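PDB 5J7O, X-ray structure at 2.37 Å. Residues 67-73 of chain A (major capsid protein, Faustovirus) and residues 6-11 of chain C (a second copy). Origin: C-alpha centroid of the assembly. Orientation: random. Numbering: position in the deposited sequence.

Chain A, residues 67-73: AAMGYEY
Chain C, residues 6-11: FKLIAN

The two stretches run nearly antiparallel: the vector from CA 68 to CA 72 of chain A and that from CA 6 to CA 10 of chain C are 165° apart. Register follows from the closest CA pairs: CA of A:Ala68 lies 5.3 Å from CA of C:Ala10, CA of A:Gly70 lies 6.3 Å from CA of C:Leu8, and CA of A:Glu72 lies 7.3 Å from CA of C:Phe6, so the backbones diverge toward the A:Glu72 end. No hydrogen bond crosses between them; packing of side chains against side chains and backbone buries 312 Å², both sides summed.

A:Ala67 (phi/psi -57/134) makes no contact. A:Ala68 (-52/137), still in loop, points its CB toward chain C, where it lies 3.4 Å from CB of C:Ala10 and 4.2 Å from CD2 of C:Leu8. The small methyls permit the closest backbone approach of the register. C:Ala10 (-92/-19) has its CA-to-CB bond sideways yet still reaches this contact.

A:Met69 (-168/137; chi1 170°, t; chi2 -135°, between wells; chi3 55°, p) points away, leaving its backbone to contribute: its N is 3.8 Å from CD2 of C:Leu8. C:Leu8 (-80/136; chi1 -177°, t; chi2 45°, p) points toward chain A, its CD2 also 3.7 Å from O of A:Ala68 and its CD1 3.8 Å from N of A:Gly70.

A:Gly70 (-140/163) is in extended strand, and its lack of a side chain makes room for an aromatic ring. Its CA sits 4.0 Å from CZ of C:Phe6, whereas an ideal CB on A:Gly70 would point toward chain C and clash with that CZ at 2.8 Å. C:Phe6 (psi 127; chi1 -164°, t; chi2 81°) points toward chain A and has 75 Å² covered, the largest share of any residue here.

A:Tyr71 (-133/156; chi1 63°, p; chi2 88°) points away, and its OH is hydrogen-bonded elsewhere in the structure; its O approaches CE1 of C:Phe6 at 4.0 Å.

A:Glu72 (-153/140; chi1 -174°, t; chi2 -165°, t; chi3 0°) points toward chain C on an extended side chain that brings OE1 to 3.0 Å from CB of C:Phe6. This tight polar-to-carbon contact comes at a cost, because OE1 is buried here without a polar partner anywhere in the model.

A:Tyr73 (-82/159; chi1 -74°, m; chi2 -90°) lies beyond reach. On chain C, C:Lys7 (-120/138) and C:Ile9 (-121/105), which alternate with the contacting residues, and C:Asn11 (-143/95), the last residue of the stretch, bury nothing against chain A.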

# COMPACT_ATOMS: atom_id res chain seq x y z
N ALA A 67 -39.92 -0.82 1.88
CA ALA A 67 -40.88 -0.07 1.08
C ALA A 67 -40.29 0.20 -0.29
O ALA A 67 -39.12 0.58 -0.41
CB ALA A 67 -41.24 1.24 1.78
N ALA A 68 -41.10 -0.02 -1.33
CA ALA A 68 -40.62 0.06 -2.70
C ALA A 68 -39.91 1.38 -2.96
O ALA A 68 -40.37 2.45 -2.54
CB ALA A 68 -41.80 -0.09 -3.66
N MET A 69 -38.78 1.30 -3.66
CA MET A 69 -37.95 2.47 -3.90
C MET A 69 -36.91 2.13 -4.96
O MET A 69 -36.32 1.05 -4.94
CB MET A 69 -37.26 2.92 -2.61
CG MET A 69 -36.20 3.98 -2.81
SD MET A 69 -34.71 3.60 -1.88
CE MET A 69 -34.36 1.95 -2.48
N GLY A 70 -36.70 3.07 -5.89
CA GLY A 70 -35.64 2.94 -6.86
C GLY A 70 -34.98 4.28 -7.10
O GLY A 70 -35.53 5.33 -6.75
N TYR A 71 -33.79 4.24 -7.68
CA TYR A 71 -33.04 5.45 -7.95
C TYR A 71 -32.50 5.45 -9.37
O TYR A 71 -32.33 4.40 -10.00
CB TYR A 71 -31.89 5.66 -6.94
CG TYR A 71 -30.80 4.60 -6.95
CD1 TYR A 71 -29.70 4.70 -7.80
CD2 TYR A 71 -30.85 3.51 -6.08
CE1 TYR A 71 -28.70 3.75 -7.80
CE2 TYR A 71 -29.86 2.55 -6.07
CZ TYR A 71 -28.79 2.67 -6.93
OH TYR A 71 -27.79 1.72 -6.93
N GLU A 72 -32.25 6.65 -9.89
CA GLU A 72 -31.65 6.84 -11.20
C GLU A 72 -30.91 8.17 -11.21
O GLU A 72 -31.39 9.16 -10.65
CB GLU A 72 -32.69 6.82 -12.32
CG GLU A 72 -32.07 6.88 -13.72
CD GLU A 72 -33.08 7.21 -14.80
OE1 GLU A 72 -34.27 7.39 -14.48
OE2 GLU A 72 -32.69 7.28 -15.98
N TYR A 73 -29.74 8.18 -11.85
CA TYR A 73 -28.95 9.39 -11.96
C TYR A 73 -29.46 10.26 -13.11
O TYR A 73 -30.14 9.78 -14.03
CB TYR A 73 -27.47 9.06 -12.17
CG TYR A 73 -26.79 8.57 -10.92
CD1 TYR A 73 -26.16 9.45 -10.05
CD2 TYR A 73 -26.76 7.21 -10.60
CE1 TYR A 73 -25.53 9.01 -8.91
CE2 TYR A 73 -26.13 6.76 -9.45
CZ TYR A 73 -25.52 7.67 -8.61
OH TYR A 73 -24.89 7.23 -7.47
N PHE C 6 -37.88 7.01 -15.79
CA PHE C 6 -37.97 6.05 -14.69
C PHE C 6 -39.38 5.99 -14.13
O PHE C 6 -39.96 7.02 -13.77
CB PHE C 6 -36.99 6.41 -13.58
CG PHE C 6 -36.75 5.29 -12.60
CD1 PHE C 6 -35.86 4.28 -12.90
CD2 PHE C 6 -37.42 5.26 -11.39
CE1 PHE C 6 -35.64 3.25 -12.01
CE2 PHE C 6 -37.20 4.22 -10.49
CZ PHE C 6 -36.31 3.22 -10.81
N LYS C 7 -39.92 4.78 -14.06
CA LYS C 7 -41.12 4.49 -13.29
C LYS C 7 -40.77 3.44 -12.25
O LYS C 7 -40.03 2.49 -12.54
CB LYS C 7 -42.26 3.99 -14.19
CG LYS C 7 -42.79 5.05 -15.14
CD LYS C 7 -43.89 4.50 -16.02
CE LYS C 7 -44.43 5.58 -16.95
NZ LYS C 7 -45.50 5.08 -17.85
N LEU C 8 -41.28 3.62 -11.04
CA LEU C 8 -41.11 2.63 -10.00
C LEU C 8 -42.10 1.50 -10.20
O LEU C 8 -43.28 1.73 -10.51
CB LEU C 8 -41.29 3.26 -8.62
CG LEU C 8 -41.06 2.37 -7.39
CD1 LEU C 8 -39.80 1.54 -7.55
CD2 LEU C 8 -41.00 3.22 -6.13
N ILE C 9 -41.63 0.27 -10.06
CA ILE C 9 -42.48 -0.91 -10.16
C ILE C 9 -42.37 -1.66 -8.83
O ILE C 9 -41.36 -2.31 -8.56
CB ILE C 9 -42.12 -1.81 -11.35
CG1 ILE C 9 -42.40 -1.10 -12.68
CG2 ILE C 9 -42.90 -3.11 -11.27
CD1 ILE C 9 -41.82 -1.83 -13.87
N ALA C 10 -43.42 -1.56 -8.02
CA ALA C 10 -43.43 -2.07 -6.66
C ALA C 10 -43.95 -3.50 -6.56
O ALA C 10 -43.69 -4.17 -5.55
CB ALA C 10 -44.29 -1.17 -5.77
N ASN C 11 -44.69 -3.97 -7.56
CA ASN C 11 -45.34 -5.28 -7.51
C ASN C 11 -45.26 -5.90 -8.91
O ASN C 11 -46.10 -5.63 -9.77
CB ASN C 11 -46.78 -5.15 -7.03
CG ASN C 11 -47.56 -6.44 -7.18
OD1 ASN C 11 -48.26 -6.64 -8.17
ND2 ASN C 11 -47.46 -7.31 -6.19